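Local coordinates for protein 11R-lipoxygenase (Gersemia fruticosa, PDB 3VF1) that probably inserts molecular oxygen into polyunsaturated fatty acids, as a calcium-dependent lipoxygenase that holds one non-heme iron, at residues H392-C396 against H397-E401; V567-C571 against S572-A576; Q462-Y465 against R466-F470. All coordinates share one frame; numbering follows the deposited sequence.

Interaction 1: H392-C396 against H397-E401; sequences HLLRC and HLMME. With FE2 (Fe (II) ion), chain E.
His392 and His397 sit five residues apart on one helix, yet both bind the same iron. The long helix 369-410 makes this possible with a wider pi-type turn, as in the iron-binding helix of other lipoxygenases. His392 NE2 lies 2.3 Å from the iron(II) ion, and His397 NE2 lies 2.2 Å from it. The two rings reach the metal by different torsions. In His392, CG stands anti to the backbone N (chi1 179°). In His397, CG is anti to the carbonyl carbon (chi1 -77°). With both bound to one iron, the rings meet as an offset edge-to-face pair, with centroids 4.6 Å apart and planes at 79°. His397 presents its CD2 edge over one face of His392. Leu393 CD2 covers a face of the His397 ring. A water bound to the iron lies at the edge of the His392 ring, in its plane. His575, Asn579 and the terminal carboxylate of Ile698 complete the metal site.

The two stronger backbone bonds across the contact span five residues, as in a pi turn. Leu398 N donates to Leu393 O at 2.9 Å, and Met399 N to Leu394 O at 2.9 Å. The bond from His397 N to His392 O is weak. On the apolar flank, Leu394 CD1 touches Leu398 CB at 4.2 Å and Met399 CG at 4.3 Å.

Interaction 2: V567-C571 against S572-A576; sequences VVFTC and SCQHA. With FE2 (Fe (II) ion), chain E.
The iron site of the lipoxygenase domain takes His575 from helix 557-579, just past a wider pi-type turn, and Thr570 O holds the backbone of this ligand. His575 N donates to Thr570 O at 3.3 Å, and Gln574 N to Phe569 O at 3.0 Å. Both bonds span five residues. His575 CG lies anti to its own N (chi1 177°), which carries the ring off the helix until NE2 binds the iron at 2.2 Å.

Ser572 turns back on the preceding turn. Its OG sits between the backbone N and the carbonyl carbon (chi1 60°) and donates to Val568 O at 2.6 Å. The same oxygen also takes a weak bond from Ser572 N, so two donors of one residue grip it. Cys573 CB lies over one face of the Phe569 ring, 4.1 Å from its centroid, in a CH-pi contact. Gln574 OE1 comes obliquely to Phe569 CE2 at 3.9 Å and is hydrogen-bonded to Tyr492. With an alanine at Phe569, Cys573 CB would probably lose its aromatic partner and a gap would be likely beside the Gln574 amide.

Trp500 meets the Phe569 ring edge-to-face, and Cys573 and Val568 rest on Ile503, all against helix 491-514. Thr570 and Cys571 touch Met400, and Gln574 touches Cys396, on helix 369-410.

Interaction 3: Q462-Y465 against R466-F470; sequences QKHY and RSVTF
Arg466 folds back over Gln462 and Lys463 because its CG stands anti to the carbonyl carbon (chi1 -80°) and its chain bends at chi3 (-69°). One face of the guanidinium then lies on the end of helix 456-465. Lys463 CA and Gln462 O both lie under that face, each toward its rim, with Lys463 CA 3.6 Å from Arg466 NH2. Val468 is set by its own first torsion (chi1 75°). CG1 is placed between the backbone N and the carbonyl carbon, and CG2 is anti to the N. The two methyls thus split between two neighbours. CG1 meets Tyr465 CD1 at 3.9 Å, and CG2 meets His464 NE2 at 3.9 Å. Both approach their rings obliquely.

The backbone leaves the helix in steps. Arg466 N donates to Gln462 O at 3.1 Å, a regular helical bond. Ser467 N reaches His464 O at 3.2 Å, from above the carbonyl plane. A type I beta turn from Tyr465 to Val468 follows, with Val468 N bonded to Tyr465 O at 3.0 Å. Tyr465 O also accepts a bond from Lys548 NZ.

The like charges of Lys463 NZ and Arg466 NH2 stay 6.4 Å apart. Each has its own partner: Lys463 NZ bonds to Ile313 O, and Arg466 NH1 forms a salt bridge with Asp176. The guanidinium over Gln462 O also places positive charge at the C-terminal end of the helix, which is likely to be favourable for the helix dipole.

In the fold
Interactions 1 and 2 are buried near the centre of the chain. Interaction 3 is partly exposed, about 18 Å from that centre. The first two join at the iron, where His397 NE2 and His575 NE2 are 3.3 Å apart; farther along the two helices, Met400 packs on Thr570. Both have a pi-type turn; interaction 1 gives the iron two histidines, interaction 2 one. Interaction 3 instead follows helix 456-465 into a turn, its charged groups paired to neighbouring loops. It leans on interaction 1: Arg395, whose strongest polar partner is Ser472, probably also hydrogen-bonds to His464 NE2 through NH1, and Met399 packs on Tyr465. Interactions 2 and 3 do not touch; helix 369-410 contacts both.

Interaction 1: H392-C396 against H397-E401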
# COMPACT_ATOMS: atom_id res chain seq x y z
N HIS A 392 7.71 2.83 1.85
CA HIS A 392 6.28 2.93 2.11
C HIS A 392 5.57 3.90 1.18
O HIS A 392 4.81 3.48 0.31
CB HIS A 392 6.03 3.34 3.57
CG HIS A 392 4.57 3.47 3.91
ND1 HIS A 392 4.06 4.57 4.56
CD2 HIS A 392 3.52 2.65 3.68
CE1 HIS A 392 2.76 4.42 4.73
NE2 HIS A 392 2.41 3.27 4.20
N LEU A 393 5.81 5.19 1.35
CA LEU A 393 5.07 6.20 0.60
C LEU A 393 5.28 6.11 -0.91
O LEU A 393 4.32 5.95 -1.67
CB LEU A 393 5.41 7.61 1.10
CG LEU A 393 4.88 7.92 2.50
CD1 LEU A 393 5.35 9.29 2.98
CD2 LEU A 393 3.36 7.84 2.54
N LEU A 394 6.53 6.19 -1.36
CA LEU A 394 6.80 6.17 -2.79
C LEU A 394 6.45 4.83 -3.44
O LEU A 394 5.60 4.77 -4.33
CB LEU A 394 8.27 6.49 -3.08
CG LEU A 394 8.65 6.38 -4.56
CD1 LEU A 394 7.82 7.33 -5.40
CD2 LEU A 394 10.14 6.63 -4.76
N ARG A 395 7.10 3.77 -2.99
CA ARG A 395 7.05 2.49 -3.69
C ARG A 395 5.73 1.74 -3.52
O ARG A 395 5.48 0.75 -4.22
CB ARG A 395 8.23 1.61 -3.27
CG ARG A 395 9.56 2.09 -3.81
CD ARG A 395 10.70 1.13 -3.47
NE ARG A 395 10.51 -0.19 -4.08
CZ ARG A 395 10.81 -0.49 -5.34
NH1 ARG A 395 11.30 0.43 -6.16
NH2 ARG A 395 10.61 -1.72 -5.79
N CYS A 396 4.88 2.19 -2.60
CA CYS A 396 3.55 1.60 -2.45
C CYS A 396 2.46 2.60 -2.82
O CYS A 396 1.74 2.41 -3.79
CB CYS A 396 3.32 1.09 -1.02
SG CYS A 396 4.26 -0.39 -0.59
N HIS A 397 2.34 3.67 -2.03
CA HIS A 397 1.27 4.64 -2.22
C HIS A 397 1.34 5.32 -3.59
O HIS A 397 0.41 5.21 -4.39
CB HIS A 397 1.30 5.69 -1.11
CG HIS A 397 0.73 5.21 0.19
ND1 HIS A 397 -0.44 5.71 0.72
CD2 HIS A 397 1.17 4.28 1.07
CE1 HIS A 397 -0.70 5.10 1.87
NE2 HIS A 397 0.26 4.23 2.10
N LEU A 398 2.44 6.02 -3.86
CA LEU A 398 2.53 6.85 -5.06
C LEU A 398 2.71 6.04 -6.35
O LEU A 398 2.14 6.40 -7.38
CB LEU A 398 3.68 7.86 -4.92
CG LEU A 398 3.56 8.82 -3.73
CD1 LEU A 398 4.66 9.86 -3.76
CD2 LEU A 398 2.19 9.49 -3.70
N MET A 399 3.47 4.96 -6.29
CA MET A 399 3.74 4.16 -7.49
C MET A 399 2.51 3.36 -7.95
O MET A 399 2.43 2.96 -9.11
CB MET A 399 4.91 3.20 -7.25
CG MET A 399 6.28 3.87 -7.34
SD MET A 399 6.71 4.38 -9.02
CE MET A 399 7.00 2.79 -9.80
N MET A 400 1.56 3.14 -7.05
CA MET A 400 0.37 2.36 -7.39
C MET A 400 -0.82 3.23 -7.80
O MET A 400 -1.75 2.75 -8.43
CB MET A 400 -0.04 1.47 -6.21
CG MET A 400 0.88 0.29 -5.97
SD MET A 400 1.02 -0.80 -7.40
CE MET A 400 2.61 -0.31 -8.06
N GLU A 401 -0.79 4.51 -7.44
CA GLU A 401 -1.92 5.40 -7.72
C GLU A 401 -2.24 5.49 -9.22
O GLU A 401 -3.41 5.48 -9.60
CB GLU A 401 -1.67 6.79 -7.15
CG GLU A 401 -2.87 7.72 -7.26
CD GLU A 401 -2.59 9.11 -6.72
OE1 GLU A 401 -1.55 9.30 -6.05
OE2 GLU A 401 -3.40 10.02 -6.98
FE FE2 E . 0.14 3.15 3.96
O HOH W 1 -0.22 4.31 5.97

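Interaction 2: V567-C571 against S572-A576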
# COMPACT_ATOMS: atom_id res chain seq x y z
N VAL A 567 0.66 -5.29 -9.43
CA VAL A 567 -0.28 -4.33 -8.85
C VAL A 567 -1.02 -4.91 -7.66
O VAL A 567 -1.08 -4.30 -6.59
CB VAL A 567 -1.30 -3.85 -9.90
CG1 VAL A 567 -2.33 -2.93 -9.25
CG2 VAL A 567 -0.60 -3.14 -11.04
N VAL A 568 -1.59 -6.10 -7.84
CA VAL A 568 -2.37 -6.74 -6.79
C VAL A 568 -1.49 -7.05 -5.57
O VAL A 568 -1.92 -6.88 -4.43
CB VAL A 568 -3.02 -8.05 -7.28
CG1 VAL A 568 -3.68 -8.80 -6.13
CG2 VAL A 568 -4.03 -7.76 -8.38
N PHE A 569 -0.27 -7.49 -5.83
CA PHE A 569 0.66 -7.85 -4.75
C PHE A 569 1.10 -6.62 -3.97
O PHE A 569 1.18 -6.66 -2.74
CB PHE A 569 1.88 -8.56 -5.32
CG PHE A 569 2.92 -8.89 -4.29
CD1 PHE A 569 2.87 -10.08 -3.59
CD2 PHE A 569 3.95 -8.00 -4.01
CE1 PHE A 569 3.82 -10.38 -2.63
CE2 PHE A 569 4.90 -8.30 -3.06
CZ PHE A 569 4.84 -9.49 -2.37
N THR A 570 1.38 -5.53 -4.67
CA THR A 570 1.88 -4.31 -4.04
C THR A 570 0.78 -3.60 -3.25
O THR A 570 1.04 -3.05 -2.18
CB THR A 570 2.47 -3.34 -5.08
OG1 THR A 570 3.60 -3.94 -5.71
CG2 THR A 570 2.90 -2.04 -4.41
N CYS A 571 -0.43 -3.59 -3.79
CA CYS A 571 -1.55 -2.91 -3.14
C CYS A 571 -2.02 -3.66 -1.89
O CYS A 571 -2.61 -3.05 -0.99
CB CYS A 571 -2.71 -2.75 -4.11
SG CYS A 571 -2.40 -1.61 -5.48
N SER A 572 -1.78 -4.96 -1.85
CA SER A 572 -2.23 -5.77 -0.73
C SER A 572 -1.08 -6.19 0.20
O SER A 572 -0.95 -5.67 1.31
CB SER A 572 -2.98 -7.01 -1.23
OG SER A 572 -2.16 -7.82 -2.06
N CYS A 573 -0.25 -7.12 -0.27
CA CYS A 573 0.77 -7.73 0.58
C CYS A 573 1.91 -6.77 0.94
O CYS A 573 2.17 -6.53 2.12
CB CYS A 573 1.35 -8.97 -0.11
SG CYS A 573 0.15 -10.29 -0.35
N GLN A 574 2.58 -6.22 -0.07
CA GLN A 574 3.73 -5.36 0.17
C GLN A 574 3.37 -4.23 1.12
O GLN A 574 4.07 -3.99 2.10
CB GLN A 574 4.26 -4.79 -1.14
CG GLN A 574 5.56 -3.99 -0.99
CD GLN A 574 6.72 -4.85 -0.52
OE1 GLN A 574 6.59 -6.06 -0.32
NE2 GLN A 574 7.88 -4.22 -0.34
N HIS A 575 2.28 -3.52 0.83
CA HIS A 575 1.86 -2.42 1.68
C HIS A 575 1.63 -2.89 3.11
O HIS A 575 2.02 -2.23 4.07
CB HIS A 575 0.59 -1.76 1.15
CG HIS A 575 0.08 -0.65 2.03
ND1 HIS A 575 -1.00 -0.81 2.86
CD2 HIS A 575 0.53 0.61 2.21
CE1 HIS A 575 -1.21 0.32 3.51
NE2 HIS A 575 -0.30 1.20 3.14
N ALA A 576 1.00 -4.05 3.25
CA ALA A 576 0.70 -4.60 4.57
C ALA A 576 1.98 -4.88 5.34
O ALA A 576 2.07 -4.60 6.54
CB ALA A 576 -0.12 -5.87 4.44
FE FE2 E . 0.14 3.15 3.96
O HOH W 1 -0.22 4.31 5.97

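Interaction 3: Q462-Y465 against R466-F470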
# COMPACT_ATOMS: atom_id res chain seq x y z
N GLN A 462 12.08 11.74 -4.84
CA GLN A 462 12.43 12.13 -6.20
C GLN A 462 13.73 11.46 -6.63
O GLN A 462 13.89 11.08 -7.79
CB GLN A 462 12.57 13.64 -6.30
CG GLN A 462 11.27 14.40 -6.09
CD GLN A 462 11.45 15.90 -6.09
OE1 GLN A 462 12.41 16.41 -5.52
NE2 GLN A 462 10.54 16.61 -6.74
N LYS A 463 14.66 11.32 -5.70
CA LYS A 463 15.96 10.75 -6.00
C LYS A 463 15.85 9.26 -6.33
O LYS A 463 16.55 8.76 -7.21
CB LYS A 463 16.92 10.96 -4.84
CG LYS A 463 18.36 10.60 -5.16
CD LYS A 463 19.31 10.98 -4.03
CE LYS A 463 20.75 10.66 -4.39
NZ LYS A 463 21.68 10.96 -3.27
N HIS A 464 14.96 8.56 -5.62
CA HIS A 464 14.75 7.14 -5.89
C HIS A 464 13.97 6.94 -7.18
O HIS A 464 14.26 6.02 -7.95
CB HIS A 464 14.00 6.47 -4.73
CG HIS A 464 13.78 5.00 -4.93
ND1 HIS A 464 14.73 4.06 -4.60
CD2 HIS A 464 12.73 4.32 -5.45
CE1 HIS A 464 14.28 2.86 -4.90
NE2 HIS A 464 13.07 2.98 -5.41
N TYR A 465 12.99 7.80 -7.42
CA TYR A 465 12.15 7.67 -8.60
C TYR A 465 12.96 7.83 -9.88
O TYR A 465 12.77 7.09 -10.84
CB TYR A 465 11.02 8.70 -8.58
CG TYR A 465 10.06 8.56 -9.73
CD1 TYR A 465 9.06 7.60 -9.72
CD2 TYR A 465 10.15 9.38 -10.85
CE1 TYR A 465 8.18 7.46 -10.77
CE2 TYR A 465 9.28 9.24 -11.91
CZ TYR A 465 8.30 8.28 -11.87
OH TYR A 465 7.43 8.15 -12.92
N ARG A 466 13.87 8.80 -9.90
CA ARG A 466 14.70 9.05 -11.07
C ARG A 466 15.38 7.79 -11.58
O ARG A 466 15.69 7.69 -12.77
CB ARG A 466 15.75 10.12 -10.77
CG ARG A 466 15.23 11.54 -10.84
CD ARG A 466 16.36 12.55 -10.95
NE ARG A 466 17.17 12.64 -9.73
CZ ARG A 466 16.87 13.40 -8.69
NH1 ARG A 466 15.77 14.14 -8.69
NH2 ARG A 466 17.66 13.41 -7.63
N SER A 467 15.62 6.82 -10.70
CA SER A 467 16.35 5.62 -11.06
C SER A 467 15.50 4.35 -11.02
O SER A 467 15.98 3.27 -11.37
CB SER A 467 17.56 5.44 -10.13
OG SER A 467 18.50 6.49 -10.30
N VAL A 468 14.25 4.47 -10.60
CA VAL A 468 13.41 3.29 -10.41
C VAL A 468 12.87 2.75 -11.73
O VAL A 468 12.54 3.52 -12.64
CB VAL A 468 12.22 3.57 -9.47
CG1 VAL A 468 11.15 4.39 -10.18
CG2 VAL A 468 11.63 2.27 -8.96
N THR A 469 12.80 1.43 -11.83
CA THR A 469 12.09 0.77 -12.93
C THR A 469 11.24 -0.34 -12.34
O THR A 469 11.36 -0.66 -11.16
CB THR A 469 13.06 0.17 -13.97
OG1 THR A 469 13.54 -1.09 -13.51
CG2 THR A 469 14.23 1.11 -14.23
N PHE A 470 10.37 -0.92 -13.16
CA PHE A 470 9.47 -1.97 -12.68
C PHE A 470 10.18 -3.32 -12.51
O PHE A 470 9.58 -4.27 -12.01
CB PHE A 470 8.27 -2.11 -13.61
CG PHE A 470 7.07 -1.32 -13.16
CD1 PHE A 470 6.96 0.03 -13.46
CD2 PHE A 470 6.06 -1.92 -12.44
CE1 PHE A 470 5.86 0.76 -13.05
CE2 PHE A 470 4.96 -1.20 -12.02
CZ PHE A 470 4.86 0.15 -12.32